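Local structure of trilobed Protease (Pyrococcus furiosus, 2GOP) at residues Y315-A320 against E325-D330; A320-E325 against P342-L347. The protein is a protease whose seven-bladed beta-propeller domain, the part described here, probably controls the passage of peptide substrates to the proteolytic site. One frame throughout, in Å; residues are numbered along the deposited sequence.

How the interactions relate
Interaction 1 is the buried backbone pairing of a hairpin in the last propeller blade; interaction 2 is a surface touch between the loop of that hairpin and the C-terminal tail. They share Ala320 and Glu325, and their centres lie about 11 Å apart. Main-chain hydrogen bonds and close side-chain packing make up the first, which buries 418 Å² in all. The second buries 71 Å² and relies on one arginine meeting one aromatic ring, with no hydrogen bond between its segments. A salt bridge between Glu318 OE1 and Arg324 NH1, 3.0 Å apart, couples strand 313-318 to the loop.

Interaction 1 of 2, residues Y315-A320 against E325-D330; sequences YLKETA and ELFTWD
Tyr315 and Phe327 form an antiparallel hydrogen-bonded pair, Tyr315 N to Phe327 O at 3.0 Å and Phe327 N to Tyr315 O at 2.9 Å. Lys317 N continues the pairing to Glu325 O at 3.1 Å, while the return bond from Glu325 N to Lys317 O is weak. On the face bearing Tyr315, Lys317 and Phe327, the lysine chain turns about its CG-CD bond (chi3 66°) and lays CE over the Phe327 ring, 3.6 Å from its centroid. NZ also sits over that face, 4.3 Å from the centroid, in a cation-pi contact, and makes a salt bridge to Glu333. The Tyr315 ring brings CE1 to 3.4 Å from Phe327 CB and meets Trp329 CB at its edge; its OH is hydrogen-bonded to Glu333. Replacing Phe327 by alanine is likely to take away the aromatic face under the lysine CE and NZ, leaving that chain freer to turn. On the other face, Leu316 CD2 meets Leu326 CD1 at 3.7 Å, next to Pro20 of the first blade. This is the central hairpin of a four-stranded antiparallel beta-propeller blade, its second and third strands paired.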
loop_
_atom_site.group_PDB
_atom_site.type_symbol
_atom_site.label_atom_id
_atom_site.label_comp_id
_atom_site.label_asym_id
_atom_site.label_seq_id
_atom_site.Cartn_x
_atom_site.Cartn_y
_atom_site.Cartn_z
ATOM N N TYR A 315 -2.764 -19.129 14.914
ATOM C CA TYR A 315 -1.976 -18.454 13.895
ATOM C C TYR A 315 -1.417 -19.433 12.888
ATOM O O TYR A 315 -1.291 -20.639 13.170
ATOM C CB TYR A 315 -0.847 -17.632 14.536
ATOM C CG TYR A 315 0.002 -18.387 15.554
ATOM C CD1 TYR A 315 1.086 -19.170 15.160
ATOM C CD2 TYR A 315 -0.266 -18.289 16.911
ATOM C CE1 TYR A 315 1.871 -19.842 16.100
ATOM C CE2 TYR A 315 0.512 -18.949 17.857
ATOM C CZ TYR A 315 1.568 -19.727 17.446
ATOM O OH TYR A 315 2.309 -20.381 18.399
ATOM N N LEU A 316 -1.135 -18.901 11.701
ATOM C CA LEU A 316 -0.326 -19.589 10.710
ATOM C C LEU A 316 1.149 -19.207 10.904
ATOM O O LEU A 316 1.481 -18.017 11.004
ATOM C CB LEU A 316 -0.790 -19.228 9.292
ATOM C CG LEU A 316 -2.170 -19.735 8.860
ATOM C CD1 LEU A 316 -2.519 -19.223 7.455
ATOM C CD2 LEU A 316 -2.217 -21.267 8.889
ATOM N N LYS A 317 2.020 -20.212 10.946
ATOM C CA LYS A 317 3.460 -20.010 11.081
ATOM C C LYS A 317 4.240 -20.706 9.958
ATOM O O LYS A 317 4.133 -21.921 9.781
ATOM C CB LYS A 317 3.947 -20.543 12.433
ATOM C CG LYS A 317 5.464 -20.511 12.599
ATOM C CD LYS A 317 5.895 -20.737 14.038
ATOM C CE LYS A 317 5.556 -22.117 14.532
ATOM N NZ LYS A 317 6.335 -22.482 15.764
ATOM N N GLU A 318 5.043 -19.923 9.238
ATOM C CA GLU A 318 5.892 -20.416 8.168
ATOM C C GLU A 318 7.367 -20.299 8.554
ATOM O O GLU A 318 7.752 -19.399 9.296
ATOM C CB GLU A 318 5.624 -19.615 6.899
ATOM C CG GLU A 318 6.299 -20.158 5.662
ATOM C CD GLU A 318 5.526 -19.843 4.416
ATOM O OE1 GLU A 318 4.412 -20.387 4.267
ATOM O OE2 GLU A 318 6.030 -19.060 3.583
ATOM N N THR A 319 8.183 -21.223 8.052
ATOM C CA THR A 319 9.634 -21.190 8.249
ATOM C C THR A 319 10.371 -21.369 6.913
ATOM O O THR A 319 9.757 -21.605 5.865
ATOM C CB THR A 319 10.107 -22.309 9.206
ATOM O OG1 THR A 319 9.935 -23.581 8.578
ATOM C CG2 THR A 319 9.336 -22.281 10.512
ATOM N N ALA A 320 11.693 -21.273 6.957
ATOM C CA ALA A 320 12.525 -21.524 5.779
ATOM C C ALA A 320 12.291 -22.920 5.173
ATOM O O ALA A 320 12.352 -23.091 3.953
ATOM C CB ALA A 320 14.008 -21.334 6.128
ATOM N N GLU A 325 1.694 -23.773 8.551
ATOM C CA GLU A 325 0.710 -24.686 9.135
ATOM C C GLU A 325 -0.004 -23.940 10.273
ATOM O O GLU A 325 0.439 -22.871 10.696
ATOM C CB GLU A 325 1.395 -25.932 9.690
ATOM C CG GLU A 325 2.119 -26.807 8.653
ATOM C CD GLU A 325 1.186 -27.658 7.795
ATOM O OE1 GLU A 325 -0.023 -27.759 8.102
ATOM O OE2 GLU A 325 1.677 -28.237 6.801
ATOM N N LEU A 326 -1.091 -24.511 10.770
ATOM C CA LEU A 326 -1.871 -23.900 11.837
ATOM C C LEU A 326 -1.356 -24.323 13.206
ATOM O O LEU A 326 -1.039 -25.496 13.443
ATOM C CB LEU A 326 -3.346 -24.287 11.707
ATOM C CG LEU A 326 -4.367 -23.387 12.408
ATOM C CD1 LEU A 326 -4.553 -22.099 11.656
ATOM C CD2 LEU A 326 -5.693 -24.112 12.544
ATOM N N PHE A 327 -1.288 -23.348 14.108
ATOM C CA PHE A 327 -0.846 -23.560 15.482
ATOM C C PHE A 327 -1.813 -22.849 16.408
ATOM O O PHE A 327 -2.416 -21.849 16.022
ATOM C CB PHE A 327 0.553 -22.964 15.696
ATOM C CG PHE A 327 1.655 -23.671 14.947
ATOM C CD1 PHE A 327 1.878 -23.407 13.604
ATOM C CD2 PHE A 327 2.483 -24.576 15.591
ATOM C CE1 PHE A 327 2.897 -24.048 12.912
ATOM C CE2 PHE A 327 3.511 -25.222 14.906
ATOM C CZ PHE A 327 3.719 -24.959 13.572
ATOM N N THR A 328 -1.956 -23.356 17.630
ATOM C CA THR A 328 -2.671 -22.629 18.679
ATOM C C THR A 328 -1.715 -22.260 19.805
ATOM O O THR A 328 -0.609 -22.789 19.910
ATOM C CB THR A 328 -3.877 -23.418 19.269
ATOM O OG1 THR A 328 -3.448 -24.693 19.755
ATOM C CG2 THR A 328 -4.985 -23.610 18.222
ATOM N N TRP A 329 -2.149 -21.330 20.644
ATOM C CA TRP A 329 -1.350 -20.923 21.776
ATOM C C TRP A 329 -2.268 -20.533 22.940
ATOM O O TRP A 329 -3.137 -19.673 22.792
ATOM C CB TRP A 329 -0.420 -19.784 21.356
ATOM C CG TRP A 329 0.628 -19.482 22.340
ATOM C CD1 TRP A 329 1.876 -20.038 22.417
ATOM C CD2 TRP A 329 0.534 -18.549 23.407
ATOM N NE1 TRP A 329 2.566 -19.501 23.478
ATOM C CE2 TRP A 329 1.762 -18.584 24.104
ATOM C CE3 TRP A 329 -0.475 -17.689 23.854
ATOM C CZ2 TRP A 329 2.012 -17.786 25.213
ATOM C CZ3 TRP A 329 -0.222 -16.893 24.964
ATOM C CH2 TRP A 329 1.010 -16.949 25.628
ATOM N N ASP A 330 -2.092 -21.218 24.072
ATOM C CA ASP A 330 -2.851 -20.950 25.297
ATOM C C ASP A 330 -1.918 -20.708 26.490
ATOM O O ASP A 330 -2.285 -20.961 27.637
ATOM C CB ASP A 330 -3.786 -22.130 25.598
ATOM C CG ASP A 330 -3.036 -23.423 25.944
ATOM O OD1 ASP A 330 -1.796 -23.483 25.800
ATOM O OD2 ASP A 330 -3.701 -24.393 26.357
#

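Interaction 2 of 2, residues A320-E325 against P342-L347; sequences ATRLRE and PIFAKL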
loop_
_atom_site.group_PDB
_atom_site.type_symbol
_atom_site.label_atom_id
_atom_site.label_comp_id
_atom_site.label_asym_id
_atom_site.label_seq_id
_atom_site.Cartn_x
_atom_site.Cartn_y
_atom_site.Cartn_z
ATOM N N ALA A 320 11.693 -21.273 6.957
ATOM C CA ALA A 320 12.525 -21.524 5.779
ATOM C C ALA A 320 12.291 -22.920 5.173
ATOM O O ALA A 320 12.352 -23.091 3.953
ATOM C CB ALA A 320 14.008 -21.334 6.128
ATOM N N THR A 321 12.022 -23.912 6.019
ATOM C CA THR A 321 11.921 -25.305 5.564
ATOM C C THR A 321 10.499 -25.863 5.544
ATOM O O THR A 321 10.282 -26.976 5.054
ATOM C CB THR A 321 12.773 -26.231 6.447
ATOM O OG1 THR A 321 12.423 -26.027 7.822
ATOM C CG2 THR A 321 14.253 -25.936 6.251
ATOM N N ARG A 322 9.540 -25.108 6.075
ATOM C CA ARG A 322 8.170 -25.577 6.182
ATOM C C ARG A 322 7.185 -24.503 5.752
ATOM O O ARG A 322 7.193 -23.402 6.293
ATOM C CB ARG A 322 7.868 -25.974 7.625
ATOM C CG ARG A 322 8.538 -27.241 8.083
ATOM C CD ARG A 322 7.841 -28.457 7.499
ATOM N NE ARG A 322 8.444 -29.699 7.974
ATOM C CZ ARG A 322 9.571 -30.226 7.502
ATOM N NH1 ARG A 322 10.240 -29.638 6.511
ATOM N NH2 ARG A 322 10.025 -31.362 8.024
ATOM N N LEU A 323 6.332 -24.831 4.789
ATOM C CA LEU A 323 5.196 -23.984 4.471
ATOM C C LEU A 323 4.353 -23.786 5.723
ATOM O O LEU A 323 4.367 -24.608 6.636
ATOM C CB LEU A 323 4.330 -24.602 3.365
ATOM C CG LEU A 323 4.749 -24.356 1.917
ATOM C CD1 LEU A 323 3.862 -25.168 0.981
ATOM C CD2 LEU A 323 4.679 -22.866 1.593
ATOM N N ARG A 324 3.629 -22.682 5.762
ATOM C CA ARG A 324 2.755 -22.381 6.887
ATOM C C ARG A 324 1.812 -23.534 7.246
ATOM O O ARG A 324 1.241 -24.188 6.370
ATOM C CB ARG A 324 1.955 -21.103 6.630
ATOM C CG ARG A 324 1.124 -21.119 5.360
ATOM C CD ARG A 324 0.922 -19.725 4.802
ATOM N NE ARG A 324 0.287 -19.757 3.484
ATOM C CZ ARG A 324 0.925 -19.863 2.320
ATOM N NH1 ARG A 324 2.245 -19.956 2.256
ATOM N NH2 ARG A 324 0.226 -19.871 1.198
ATOM N N GLU A 325 1.694 -23.773 8.551
ATOM C CA GLU A 325 0.710 -24.686 9.135
ATOM C C GLU A 325 -0.004 -23.940 10.273
ATOM O O GLU A 325 0.439 -22.871 10.696
ATOM C CB GLU A 325 1.395 -25.932 9.690
ATOM C CG GLU A 325 2.119 -26.807 8.653
ATOM C CD GLU A 325 1.186 -27.658 7.795
ATOM O OE1 GLU A 325 -0.023 -27.759 8.102
ATOM O OE2 GLU A 325 1.677 -28.237 6.801
ATOM N N PRO A 342 2.899 -34.884 6.541
ATOM C CA PRO A 342 1.924 -35.627 7.336
ATOM C C PRO A 342 2.500 -36.851 8.052
ATOM O O PRO A 342 1.909 -37.324 9.021
ATOM C CB PRO A 342 0.885 -36.044 6.293
ATOM C CG PRO A 342 1.673 -36.174 5.033
ATOM C CD PRO A 342 2.707 -35.096 5.095
ATOM N N ILE A 343 3.637 -37.350 7.577
ATOM C CA ILE A 343 4.337 -38.457 8.226
ATOM C C ILE A 343 5.361 -37.903 9.218
ATOM O O ILE A 343 5.395 -38.298 10.383
ATOM C CB ILE A 343 5.061 -39.342 7.185
ATOM C CG1 ILE A 343 4.059 -39.853 6.143
ATOM C CG2 ILE A 343 5.775 -40.500 7.870
ATOM C CD1 ILE A 343 4.644 -40.799 5.109
ATOM N N PHE A 344 6.180 -36.966 8.742
ATOM C CA PHE A 344 7.296 -36.414 9.517
ATOM C C PHE A 344 6.845 -35.630 10.760
ATOM O O PHE A 344 7.476 -35.729 11.815
ATOM C CB PHE A 344 8.144 -35.510 8.606
ATOM C CG PHE A 344 9.502 -35.172 9.161
ATOM C CD1 PHE A 344 9.654 -34.158 10.096
ATOM C CD2 PHE A 344 10.634 -35.848 8.720
ATOM C CE1 PHE A 344 10.908 -33.843 10.602
ATOM C CE2 PHE A 344 11.890 -35.536 9.218
ATOM C CZ PHE A 344 12.031 -34.538 10.161
ATOM N N ALA A 345 5.752 -34.877 10.638
ATOM C CA ALA A 345 5.374 -33.881 11.652
ATOM C C ALA A 345 4.747 -34.443 12.928
ATOM O O ALA A 345 5.249 -34.194 14.025
ATOM C CB ALA A 345 4.445 -32.840 11.046
ATOM N N LYS A 346 3.644 -35.173 12.793
ATOM C CA LYS A 346 2.883 -35.624 13.960
ATOM C C LYS A 346 3.333 -37.015 14.362
ATOM O O LYS A 346 2.930 -38.002 13.750
ATOM C CB LYS A 346 1.376 -35.595 13.670
ATOM C CG LYS A 346 0.467 -35.492 14.909
ATOM C CD LYS A 346 0.580 -34.148 15.663
ATOM C CE LYS A 346 0.322 -32.915 14.785
ATOM N NZ LYS A 346 -0.948 -32.989 14.013
ATOM N N LEU A 347 4.181 -37.076 15.390
ATOM C CA LEU A 347 4.735 -38.330 15.889
ATOM C C LEU A 347 4.026 -38.764 17.171
ATOM O O LEU A 347 4.426 -39.734 17.820
ATOM C CB LEU A 347 6.240 -38.183 16.151
ATOM C CG LEU A 347 7.125 -37.626 15.028
ATOM C CD1 LEU A 347 6.637 -38.081 13.653
ATOM C CD2 LEU A 347 7.213 -36.105 15.093
#
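At the rim of the last propeller blade, the loop between its second and third strands reaches the C-terminal tail through Arg322 and Phe344. The touch is made by one nitrogen: Arg322 NH2 sits over a face of the Phe344 ring, 3.5 Å from CD1 and 3.7 Å from CE1. Guanidinium and ring planes stand 86° apart, so the arginine presents its edge to the aromatic face instead of stacking flat on it. A bend at chi2 (-76°) curls the arginine back over its own loop, where NH1 donates to Thr321 O at 3.0 Å. That carbonyl lies near the guanidinium plane, but the nitrogen stands above the carbonyl plane, so the bond is not directed at a lone pair. A long, weak ion pair joins NE to Asp341. The tail leaves strand 333-335, the last of the blade, and its residues 342-345 take helical backbone angles without regular helical bonds. It adds no strand to the first blade, in keeping with the open Velcro topology of this propeller. Glu325, where the loop ends, grips the start of the tail: its carboxylate is hydrogen-bonded to Thr337 OG1 and to the backbone nitrogens of Tyr339 and Asn340. From the same loop, Arg324 NE donates to Leu17 O on strand 16-23 of the first blade, and the Leu323 side chain packs on Tyr16.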